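Long-range contacts in aminoglycoside phosphotransferase (Alicyclobacillus acidocaldarius subsp. acidocaldarius, PDB 4PDY), which probably acts as a phosphotransferase with a protein kinase-like fold, although its substrate is not established: residues 205-211 and 290-294; 252-256 and 285-291; 256-261 and 295-301; 154-159 and 200-204. All coordinates share one frame; numbering follows the deposited sequence. Where two conformers were deposited one is given.

Contact 1. Residues 205-211 and 290-294; sequences DRDVIAY and SEYRA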
# COMPACT_ATOMS: atom_id res chain seq x y z
N ASP A 205 -6.96 -15.55 17.13
CA ASP A 205 -6.35 -16.86 17.15
C ASP A 205 -4.88 -16.78 17.56
O ASP A 205 -4.12 -15.92 17.09
CB ASP A 205 -6.48 -17.57 15.78
CG ASP A 205 -7.90 -18.07 15.50
OD1 ASP A 205 -8.67 -18.30 16.47
OD2 ASP A 205 -8.24 -18.26 14.30
N ARG A 206 -4.48 -17.70 18.41
CA ARG A 206 -3.15 -17.64 19.00
C ARG A 206 -2.02 -17.75 17.96
O ARG A 206 -0.97 -17.12 18.09
CB ARG A 206 -3.05 -18.70 20.12
CG ARG A 206 -3.23 -20.13 19.63
CD ARG A 206 -3.91 -21.03 20.67
NE ARG A 206 -3.48 -22.42 20.57
CZ ARG A 206 -2.27 -22.88 20.88
NH1 ARG A 206 -1.31 -22.07 21.32
NH2 ARG A 206 -2.00 -24.18 20.75
N ASP A 207 -2.26 -18.50 16.90
CA ASP A 207 -1.24 -18.64 15.85
C ASP A 207 -1.00 -17.34 15.05
O ASP A 207 0.14 -17.02 14.74
CB ASP A 207 -1.56 -19.82 14.92
CG ASP A 207 -2.80 -19.61 14.08
OD1 ASP A 207 -3.89 -19.37 14.65
OD2 ASP A 207 -2.69 -19.72 12.83
N VAL A 208 -2.06 -16.60 14.77
CA VAL A 208 -1.97 -15.30 14.10
C VAL A 208 -1.21 -14.30 14.98
O VAL A 208 -0.27 -13.63 14.52
CB VAL A 208 -3.37 -14.78 13.73
CG1 VAL A 208 -3.31 -13.35 13.23
CG2 VAL A 208 -3.99 -15.70 12.68
N ILE A 209 -1.58 -14.23 16.24
CA ILE A 209 -0.87 -13.39 17.17
C ILE A 209 0.61 -13.77 17.29
O ILE A 209 1.49 -12.91 17.35
CB ILE A 209 -1.57 -13.44 18.55
CG1 ILE A 209 -2.95 -12.78 18.44
CG2 ILE A 209 -0.71 -12.79 19.63
CD1 ILE A 209 -3.93 -13.14 19.54
N ALA A 210 0.89 -15.07 17.38
CA ALA A 210 2.27 -15.53 17.45
C ALA A 210 3.08 -15.11 16.23
O ALA A 210 4.24 -14.70 16.36
CB ALA A 210 2.30 -17.05 17.61
N TYR A 211 2.46 -15.18 15.06
CA TYR A 211 3.10 -14.69 13.84
C TYR A 211 3.44 -13.19 13.91
O TYR A 211 4.58 -12.77 13.62
CB TYR A 211 2.24 -15.00 12.62
CG TYR A 211 2.67 -14.20 11.43
CD1 TYR A 211 3.76 -14.60 10.66
CD2 TYR A 211 2.02 -13.02 11.09
CE1 TYR A 211 4.18 -13.82 9.57
CE2 TYR A 211 2.44 -12.26 10.02
CZ TYR A 211 3.53 -12.66 9.29
OH TYR A 211 3.91 -11.90 8.21
N SER A 290 0.74 -19.75 9.75
CA SER A 290 0.27 -18.63 10.55
C SER A 290 0.30 -17.31 9.77
O SER A 290 -0.49 -16.43 10.04
CB SER A 290 1.06 -18.49 11.86
OG SER A 290 2.46 -18.34 11.66
N GLU A 291 1.25 -17.18 8.84
CA GLU A 291 1.32 -15.97 7.99
C GLU A 291 0.15 -15.96 7.02
O GLU A 291 -0.47 -14.91 6.80
CB GLU A 291 2.65 -15.87 7.25
CG GLU A 291 2.80 -14.61 6.39
CD GLU A 291 4.24 -14.40 6.00
OE1 GLU A 291 4.81 -15.33 5.42
OE2 GLU A 291 4.79 -13.31 6.23
N TYR A 292 -0.15 -17.10 6.42
CA TYR A 292 -1.35 -17.20 5.59
C TYR A 292 -2.57 -16.78 6.39
O TYR A 292 -3.46 -16.11 5.91
CB TYR A 292 -1.57 -18.60 5.06
CG TYR A 292 -0.83 -18.98 3.82
CD1 TYR A 292 -1.19 -18.43 2.59
CD2 TYR A 292 0.21 -19.90 3.84
CE1 TYR A 292 -0.55 -18.79 1.42
CE2 TYR A 292 0.87 -20.26 2.68
CZ TYR A 292 0.49 -19.69 1.46
OH TYR A 292 1.10 -20.00 0.27
N ARG A 293 -2.65 -17.26 7.64
CA ARG A 293 -3.85 -16.98 8.44
C ARG A 293 -3.97 -15.50 8.79
O ARG A 293 -5.07 -14.96 8.83
CB ARG A 293 -3.88 -17.86 9.69
CG ARG A 293 -3.81 -19.33 9.33
CD ARG A 293 -4.96 -20.15 9.83
NE ARG A 293 -5.15 -20.02 11.26
CZ ARG A 293 -6.33 -20.13 11.86
NH1 ARG A 293 -6.40 -19.98 13.17
NH2 ARG A 293 -7.44 -20.39 11.16
N ALA A 294 -2.84 -14.84 9.07
CA ALA A 294 -2.85 -13.39 9.28
C ALA A 294 -3.34 -12.65 8.03
O ALA A 294 -4.13 -11.71 8.13
CB ALA A 294 -1.47 -12.90 9.67

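Contact 2. Residues 252-256 and 285-291; sequences RALDM and RNIPKSE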
# COMPACT_ATOMS: atom_id res chain seq x y z
N ARG A 252 5.27 -8.82 7.57
CA ARG A 252 5.20 -9.02 6.13
C ARG A 252 3.78 -9.18 5.62
O ARG A 252 3.45 -8.75 4.50
CB ARG A 252 6.08 -10.20 5.73
CG ARG A 252 6.30 -10.31 4.24
CD ARG A 252 7.37 -11.31 3.87
NE ARG A 252 6.89 -12.69 4.03
CZ ARG A 252 7.34 -13.73 3.33
NH1 ARG A 252 8.29 -13.57 2.41
NH2 ARG A 252 6.82 -14.94 3.52
N ALA A 253 2.91 -9.79 6.41
CA ALA A 253 1.52 -9.97 6.05
C ALA A 253 0.81 -8.67 5.65
O ALA A 253 -0.17 -8.70 4.89
CB ALA A 253 0.77 -10.64 7.21
N LEU A 254 1.24 -7.54 6.20
CA LEU A 254 0.60 -6.27 5.84
C LEU A 254 0.79 -5.93 4.36
O LEU A 254 -0.19 -5.67 3.68
CB LEU A 254 1.08 -5.14 6.71
CG LEU A 254 0.64 -5.16 8.18
CD1 LEU A 254 1.17 -3.94 8.91
CD2 LEU A 254 -0.87 -5.25 8.31
N ASP A 255 2.02 -5.98 3.88
CA ASP A 255 2.26 -5.71 2.47
C ASP A 255 1.58 -6.79 1.62
O ASP A 255 1.00 -6.49 0.58
CB ASP A 255 3.76 -5.66 2.17
CG ASP A 255 4.40 -4.25 2.31
OD1 ASP A 255 3.70 -3.22 2.51
OD2 ASP A 255 5.66 -4.21 2.26
N MSE A 256 1.66 -8.05 2.05
CA MSE A 256 1.06 -9.12 1.28
C MSE A 256 -0.43 -8.96 1.14
O MSE A 256 -0.98 -9.08 0.04
CB MSE A 256 1.47 -10.46 1.89
CG MSE A 256 1.24 -11.59 0.90
SE MSE A 256 1.65 -13.31 1.74
CE MSE A 256 3.43 -13.10 2.55
N ARG A 285 11.14 -16.06 1.07
CA ARG A 285 11.09 -16.73 2.36
C ARG A 285 9.75 -17.43 2.47
O ARG A 285 8.72 -16.83 2.21
CB ARG A 285 11.28 -15.73 3.50
CG ARG A 285 11.25 -16.34 4.89
CD ARG A 285 11.74 -15.36 5.94
NE ARG A 285 11.83 -15.98 7.26
CZ ARG A 285 12.81 -16.80 7.65
NH1 ARG A 285 13.81 -17.11 6.84
NH2 ARG A 285 12.78 -17.31 8.88
N ASN A 286 9.78 -18.70 2.88
CA ASN A 286 8.60 -19.53 3.10
C ASN A 286 7.47 -18.80 3.79
O ASN A 286 7.72 -18.07 4.77
CB ASN A 286 8.99 -20.73 3.99
CG ASN A 286 7.83 -21.67 4.28
OD1 ASN A 286 7.26 -22.26 3.36
ND2 ASN A 286 7.47 -21.82 5.55
N ILE A 287 6.25 -18.98 3.32
CA ILE A 287 5.08 -18.48 4.03
C ILE A 287 4.57 -19.58 4.97
O ILE A 287 4.02 -20.60 4.51
CB ILE A 287 3.94 -18.12 3.07
CG1 ILE A 287 4.43 -17.12 2.00
CG2 ILE A 287 2.76 -17.53 3.81
CD1 ILE A 287 3.42 -16.95 0.87
N PRO A 288 4.72 -19.41 6.30
CA PRO A 288 4.17 -20.43 7.20
C PRO A 288 2.66 -20.32 7.28
O PRO A 288 2.06 -19.29 6.92
CB PRO A 288 4.79 -20.10 8.55
CG PRO A 288 5.11 -18.64 8.47
CD PRO A 288 5.40 -18.33 7.04
N LYS A 289 2.03 -21.36 7.79
CA LYS A 289 0.59 -21.38 7.92
C LYS A 289 0.06 -20.14 8.66
O LYS A 289 -0.97 -19.58 8.26
CB LYS A 289 0.15 -22.65 8.66
CG LYS A 289 -1.35 -22.87 8.72
CD LYS A 289 -1.68 -24.26 9.28
CE LYS A 289 -3.18 -24.45 9.33
NZ LYS A 289 -3.54 -25.75 9.92
N SER A 290 0.74 -19.75 9.75
CA SER A 290 0.27 -18.63 10.55
C SER A 290 0.30 -17.31 9.77
O SER A 290 -0.49 -16.43 10.04
CB SER A 290 1.06 -18.49 11.86
OG SER A 290 2.46 -18.34 11.66
N GLU A 291 1.25 -17.18 8.84
CA GLU A 291 1.32 -15.97 7.99
C GLU A 291 0.15 -15.96 7.02
O GLU A 291 -0.47 -14.91 6.80
CB GLU A 291 2.65 -15.87 7.25
CG GLU A 291 2.80 -14.61 6.39
CD GLU A 291 4.24 -14.40 6.00
OE1 GLU A 291 4.81 -15.33 5.42
OE2 GLU A 291 4.79 -13.31 6.23

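Contact 3. Residues 256-261 and 295-301; sequences MAHLLR and VEAILRF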
# COMPACT_ATOMS: atom_id res chain seq x y z
N MSE A 256 1.66 -8.05 2.05
CA MSE A 256 1.06 -9.12 1.28
C MSE A 256 -0.43 -8.96 1.14
O MSE A 256 -0.98 -9.08 0.04
CB MSE A 256 1.47 -10.46 1.89
CG MSE A 256 1.24 -11.59 0.90
SE MSE A 256 1.65 -13.31 1.74
CE MSE A 256 3.43 -13.10 2.55
N ALA A 257 -1.11 -8.69 2.25
CA ALA A 257 -2.56 -8.52 2.24
C ALA A 257 -2.98 -7.28 1.46
O ALA A 257 -4.02 -7.29 0.83
CB ALA A 257 -3.11 -8.48 3.67
N HIS A 258 -2.24 -6.19 1.60
CA HIS A 258 -2.60 -4.97 0.86
C HIS A 258 -2.46 -5.13 -0.66
O HIS A 258 -3.38 -4.76 -1.39
CB HIS A 258 -1.81 -3.76 1.38
CG HIS A 258 -2.07 -3.45 2.83
ND1 HIS A 258 -1.14 -2.84 3.64
CD2 HIS A 258 -3.13 -3.73 3.63
CE1 HIS A 258 -1.63 -2.70 4.86
NE2 HIS A 258 -2.85 -3.22 4.87
N LEU A 259 -1.39 -5.77 -1.10
CA LEU A 259 -1.26 -6.12 -2.51
C LEU A 259 -2.39 -7.03 -2.96
O LEU A 259 -3.01 -6.81 -4.00
CB LEU A 259 0.08 -6.79 -2.76
CG LEU A 259 0.30 -7.24 -4.22
CD1 LEU A 259 0.23 -6.09 -5.23
CD2 LEU A 259 1.64 -7.93 -4.33
N LEU A 260 -2.68 -8.06 -2.15
CA LEU A 260 -3.73 -8.98 -2.54
C LEU A 260 -5.09 -8.30 -2.63
O LEU A 260 -5.87 -8.57 -3.54
CB LEU A 260 -3.78 -10.16 -1.55
CG LEU A 260 -2.66 -11.19 -1.68
CD1 LEU A 260 -2.52 -12.04 -0.43
CD2 LEU A 260 -2.90 -12.11 -2.87
N ARG A 261 -5.43 -7.46 -1.66
CA ARG A 261 -6.75 -6.89 -1.66
C ARG A 261 -6.94 -6.01 -2.90
O ARG A 261 -7.96 -6.07 -3.57
CB ARG A 261 -7.08 -6.12 -0.38
CG ARG A 261 -8.58 -5.97 -0.24
CD ARG A 261 -9.05 -4.92 0.75
NE ARG A 261 -8.57 -5.04 2.11
CZ ARG A 261 -9.03 -5.85 3.09
NH1 ARG A 261 -10.01 -6.73 2.89
NH2 ARG A 261 -8.50 -5.74 4.29
N VAL A 295 -2.87 -13.07 6.85
CA VAL A 295 -3.33 -12.49 5.60
C VAL A 295 -4.83 -12.74 5.43
O VAL A 295 -5.57 -11.84 5.06
CB VAL A 295 -2.53 -13.07 4.40
CG1 VAL A 295 -3.19 -12.69 3.09
CG2 VAL A 295 -1.09 -12.58 4.43
N GLU A 296 -5.30 -13.96 5.74
CA GLU A 296 -6.72 -14.23 5.66
C GLU A 296 -7.55 -13.33 6.59
O GLU A 296 -8.64 -12.89 6.23
CB GLU A 296 -7.02 -15.67 6.03
CG GLU A 296 -6.54 -16.70 5.02
CD GLU A 296 -6.92 -18.10 5.44
OE1 GLU A 296 -6.31 -18.64 6.40
OE2 GLU A 296 -7.84 -18.65 4.82
N ALA A 297 -7.04 -13.09 7.80
CA ALA A 297 -7.74 -12.22 8.75
C ALA A 297 -7.98 -10.84 8.15
O ALA A 297 -9.08 -10.26 8.23
CB ALA A 297 -6.95 -12.08 10.04
N ILE A 298 -6.94 -10.33 7.50
CA ILE A 298 -7.03 -9.01 6.91
C ILE A 298 -8.00 -9.04 5.71
O ILE A 298 -8.89 -8.20 5.61
CB ILE A 298 -5.64 -8.50 6.49
CG1 ILE A 298 -4.76 -8.24 7.71
CG2 ILE A 298 -5.75 -7.20 5.69
CD1 ILE A 298 -3.29 -8.26 7.42
N LEU A 299 -7.79 -9.97 4.77
CA LEU A 299 -8.65 -10.04 3.59
C LEU A 299 -10.11 -10.34 3.86
O LEU A 299 -10.99 -9.86 3.15
CB LEU A 299 -8.18 -11.10 2.64
CG LEU A 299 -6.88 -10.88 1.94
CD1 LEU A 299 -6.60 -12.05 1.02
CD2 LEU A 299 -6.95 -9.57 1.17
N ARG A 300 -10.38 -11.12 4.91
CA ARG A 300 -11.75 -11.47 5.21
C ARG A 300 -12.56 -10.26 5.66
O ARG A 300 -13.77 -10.20 5.45
CB ARG A 300 -11.77 -12.55 6.31
CG ARG A 300 -13.13 -12.94 6.88
CD ARG A 300 -14.11 -13.47 5.87
NE ARG A 300 -13.74 -14.80 5.40
CZ ARG A 300 -14.44 -15.50 4.51
NH1 ARG A 300 -14.03 -16.71 4.18
NH2 ARG A 300 -15.56 -15.01 3.97
N PHE A 301 -11.91 -9.30 6.31
CA PHE A 301 -12.64 -8.13 6.80
C PHE A 301 -13.23 -7.36 5.61
O PHE A 301 -12.52 -7.17 4.61
CB PHE A 301 -11.74 -7.16 7.55
CG PHE A 301 -12.52 -6.16 8.32
CD1 PHE A 301 -12.95 -6.43 9.63
CD2 PHE A 301 -12.88 -4.96 7.72
CE1 PHE A 301 -13.70 -5.50 10.32
CE2 PHE A 301 -13.63 -4.03 8.41
CZ PHE A 301 -14.04 -4.30 9.71

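Contact 4. Residues 154-159 and 200-204; sequences VFGLFQ and LALFE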
# COMPACT_ATOMS: atom_id res chain seq x y z
N VAL A 154 -3.24 -4.07 14.84
CA VAL A 154 -4.13 -4.40 13.73
C VAL A 154 -5.50 -4.87 14.25
O VAL A 154 -6.52 -4.51 13.68
CB VAL A 154 -3.48 -5.38 12.72
CG1 VAL A 154 -3.31 -6.78 13.30
CG2 VAL A 154 -4.29 -5.46 11.44
N PHE A 155 -5.54 -5.66 15.33
CA PHE A 155 -6.84 -6.06 15.88
C PHE A 155 -7.69 -4.83 16.23
O PHE A 155 -8.86 -4.75 15.86
CB PHE A 155 -6.70 -6.97 17.11
CG PHE A 155 -8.02 -7.26 17.78
CD1 PHE A 155 -8.86 -8.25 17.29
CD2 PHE A 155 -8.43 -6.52 18.89
CE1 PHE A 155 -10.07 -8.51 17.90
CE2 PHE A 155 -9.66 -6.76 19.47
CZ PHE A 155 -10.48 -7.75 18.98
N GLY A 156 -7.11 -3.88 16.96
CA GLY A 156 -7.87 -2.71 17.43
C GLY A 156 -8.39 -1.88 16.27
O GLY A 156 -9.48 -1.33 16.34
N LEU A 157 -7.58 -1.77 15.22
CA LEU A 157 -7.97 -1.03 14.03
C LEU A 157 -9.23 -1.64 13.40
O LEU A 157 -10.22 -0.95 13.14
CB LEU A 157 -6.82 -1.05 13.03
CG LEU A 157 -7.01 -0.39 11.67
CD1 LEU A 157 -7.07 1.13 11.79
CD2 LEU A 157 -5.87 -0.82 10.77
N PHE A 158 -9.21 -2.95 13.21
CA PHE A 158 -10.34 -3.62 12.61
C PHE A 158 -11.55 -3.71 13.55
O PHE A 158 -12.69 -3.62 13.09
CB PHE A 158 -9.92 -4.97 12.03
CG PHE A 158 -9.19 -4.85 10.70
CD1 PHE A 158 -9.88 -4.48 9.55
CD2 PHE A 158 -7.83 -5.03 10.61
CE1 PHE A 158 -9.23 -4.35 8.33
CE2 PHE A 158 -7.16 -4.90 9.40
CZ PHE A 158 -7.87 -4.56 8.26
N GLN A 159 -11.31 -3.87 14.86
CA GLN A 159 -12.41 -3.84 15.81
C GLN A 159 -13.17 -2.51 15.74
O GLN A 159 -14.39 -2.47 15.75
CB GLN A 159 -11.91 -4.09 17.22
CG GLN A 159 -13.02 -4.06 18.25
CD GLN A 159 -12.51 -4.49 19.59
OE1 GLN A 159 -11.65 -3.84 20.18
NE2 GLN A 159 -13.01 -5.61 20.05
N LEU A 200 -12.29 -10.86 12.81
CA LEU A 200 -11.88 -10.59 14.18
C LEU A 200 -11.56 -11.88 14.94
O LEU A 200 -10.63 -11.90 15.71
CB LEU A 200 -12.93 -9.76 14.92
CG LEU A 200 -13.17 -8.35 14.35
CD1 LEU A 200 -14.32 -7.68 15.09
CD2 LEU A 200 -11.92 -7.49 14.46
N ALA A 201 -12.30 -12.97 14.66
CA ALA A 201 -11.98 -14.27 15.27
C ALA A 201 -10.58 -14.75 14.86
O ALA A 201 -9.81 -15.27 15.67
CB ALA A 201 -13.03 -15.32 14.92
N LEU A 202 -10.23 -14.53 13.59
CA LEU A 202 -8.89 -14.90 13.13
C LEU A 202 -7.81 -14.07 13.80
O LEU A 202 -6.77 -14.60 14.19
CB LEU A 202 -8.75 -14.78 11.61
CG LEU A 202 -9.34 -15.94 10.81
CD1 LEU A 202 -9.42 -15.54 9.35
CD2 LEU A 202 -8.52 -17.20 10.97
N PHE A 203 -8.05 -12.78 13.96
CA PHE A 203 -7.10 -11.93 14.68
C PHE A 203 -6.89 -12.34 16.14
O PHE A 203 -5.84 -12.07 16.69
CB PHE A 203 -7.51 -10.45 14.62
CG PHE A 203 -7.24 -9.77 13.29
CD1 PHE A 203 -5.95 -9.63 12.79
CD2 PHE A 203 -8.29 -9.23 12.58
CE1 PHE A 203 -5.72 -8.99 11.58
CE2 PHE A 203 -8.06 -8.59 11.37
CZ PHE A 203 -6.78 -8.47 10.88
N GLU A 204 -7.90 -12.99 16.74
CA GLU A 204 -7.85 -13.50 18.13
C GLU A 204 -7.25 -14.90 18.25
O GLU A 204 -7.03 -15.37 19.36
CB GLU A 204 -9.26 -13.45 18.72
CG GLU A 204 -9.77 -12.02 18.85
CD GLU A 204 -11.15 -11.92 19.45
OE1 GLU A 204 -11.93 -12.89 19.35
OE2 GLU A 204 -11.47 -10.84 20.01

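Contact 1. Residues 205-211 and 290-294
The Tyr211 ring lays one face over Glu291. The CA of Glu291 stands above the ring centre, 3.9 Å from the centroid, and makes a CH-pi contact. Ala294 CB comes in obliquely and reaches Tyr211 CD2 at 3.8 Å. The second flat group is the Arg293 guanidinium. Asp207 meets it side-on at the edge, with the two planes nearly coplanar. Arg293 NE gives a straight bond to the syn lone pair of Asp207 OD2 (2.9 Å). Arg293 NH1 bonds to Asp207 OD1 at 3.0 Å. The same NH1 makes a weak, bent bond to Asp205 OD2 (2.8 Å), so two carboxylates share one arginine. The Arg293 chain bends at chi2 (-123°) and chi3 (-55°), which brings NE and NH1 to the Asp207 carboxylate. Beside the salt bridge, Val208 CG2 packs on Arg293 CB at 3.7 Å. At the other end, Tyr211 OH donates to Glu291 OE2 (2.6 Å), on the anti side of that oxygen. A phenylalanine in place of Tyr211 would probably keep the ring packing but leave Glu291 OE2 without this donor. Segments 206-211 and 290-294, on helices 206-218 and 289-300, cross at -99°. Helix 252-266 closes the tyrosine end, where Ala253 N bonds to Tyr211 OH, and helix 319-347 touches Arg293 through Val346.

Contact 2. Residues 252-256 and 285-291
Ala253 and Glu291 bring the backbones nearest, their CA atoms 6.3 Å apart, where residues 252-256 of helix 252-266 face the first turn of helix 289-300. The contact is carried by the Arg252 side chain. Its guanidinium takes Glu291 side-on, with one nitrogen for each carboxylate oxygen. Arg252 NH2 bonds to Glu291 OE1 at 2.8 Å, and Arg252 NE bonds to Glu291 OE2 at 3.1 Å. Both bonds are almost straight and lie in the guanidinium plane. The carboxylate is turned 27° from that plane, so both oxygens are met on their syn side but out of the carboxylate plane. Glu291 OE2 also accepts from Tyr211 OH of helix 206-218.

The far end of the guanidinium turns to the loop before helix 289-300. Arg252 NH2 (3.0 Å) and Arg252 NH1 (3.3 Å) both bond to the carbonyl Arg285 O, from the same face of its plane. Arg252 NH1 bonds to Phe281 O as well. The Arg252 chain runs extended and then bends at chi3 (75°), which turns NE and NH2 toward Glu291. Ile287 CG1 packs against Arg252 NH2 at 3.6 Å. Selenomethionine Met256 meets Ile287 tip to tip, SE to CD1 4.1 Å, and Met256 CE lies 3.8 Å from Glu291 CD. The bonds fix the rotation of the guanidinium, and the carboxylate probably balances its buried charge. The arrangement is a buried arginine-glutamate salt bridge, here joining two helices and an interhelical loop in the helical C-terminal lobe of the kinase-like fold.

Contact 3. Residues 256-261 and 295-301
Ala257 and Ile298 meet in a helix-helix interface of the C-terminal helical lobe, where segments 256-261 and 295-300 cross at -41°. Ala257 CB touches Ile298 CG2 at 3.6 Å. The small alanine is consistent with the close approach here, Ala257 CA to Val295 CA 5.3 Å. Leu260 lies crosswise to Val295, with CD1 3.6 Å from Val295 CG1. Met256 SE meets Val295 CG2 at 3.9 Å. Leu299 has CG anti to its carbonyl carbon (chi1 -67°), which brings CD2 to Ala257 O and to Arg261 CB (3.8 Å). Arg261 and Leu299 run alongside, pointing opposite ways.

Arg261 starts out extended and bends at chi3 (-55°), so the guanidinium turns over the end of helix 289-300. There Arg261 NH2 bonds to Ile298 O at 2.8 Å. Arg261 NH1 makes weak bonds to the same oxygen and to Phe301 O (3.1 Å). A leucine in place of Arg261 would probably leave these carbonyls at the helix end without their side-chain donor. A thiocyanate ion, probably from the crystallisation liquor, lies about 3 Å from the arginine side chain. Ile298 O takes Arg261 NH2 from above its carbonyl plane, while Phe301 N reaches it from the opposite face.

Contact 4. Residues 154-159 and 200-204
The first turns of helix 154-173 pack against residues 200-204 at the C-terminal part of helix 189-203, with Phe155 facing Phe203, in the all-helical part of the kinase-like fold. The Phe203 ring fills the middle of the contact. Val154 CG1 reaches Phe203 CE1 at 3.7 Å, and Val154 CG2 lies near Phe203 CE1 and CZ. On the same side of the ring plane, Phe158 CD2 approaches Phe203 CZ at 3.6 Å. These two rings are nearly parallel (18° apart) but offset, with little overlap.

A chi1 of 173° points the Phe155 ring away from its own N and toward helix 189-203. Phe203 CB then sits at the edge of the Phe155 ring, near its plane, 3.7 Å from CD1. Leu200 CD2 comes obliquely to Phe155 CE1 (4.0 Å). The same methyl packs on Phe158 CB. Leu200 CD2 also lies 3.7 Å from the backbone Gln159 N. Outside the pair, Ala297 and Ile298 of helix 289-300 cover Phe203. At the solvent side, Glu204 OE2 lies 3.4 Å from Phe155 CZ. The contact rests on aromatic and methyl packing, with no polar bond between the two segments.

Contacts 1, 2 and 3 all use helix 289-300. Contacts 1 and 2 have centres about 9 Å apart and share Ser290 and Glu291; Tyr211 OH to Ala253 N, at 3.0 Å, is a probable hydrogen bond between them. Contacts 2 and 3 follow one another along helices 252-266 and 289-300 and share Met256. Contact 4 lies on another side of helix 289-300. It meets contact 3 where Phe158 CD1 comes 3.4 Å from Phe301 CG, and contact 1 through Leu202 and Phe203. Contacts 2 and 4 do not touch; their centres are about 17 Å apart. None of the four includes a residue of the bound-histidine pocket, which Ala56, Trp110 and Ile242 help to line.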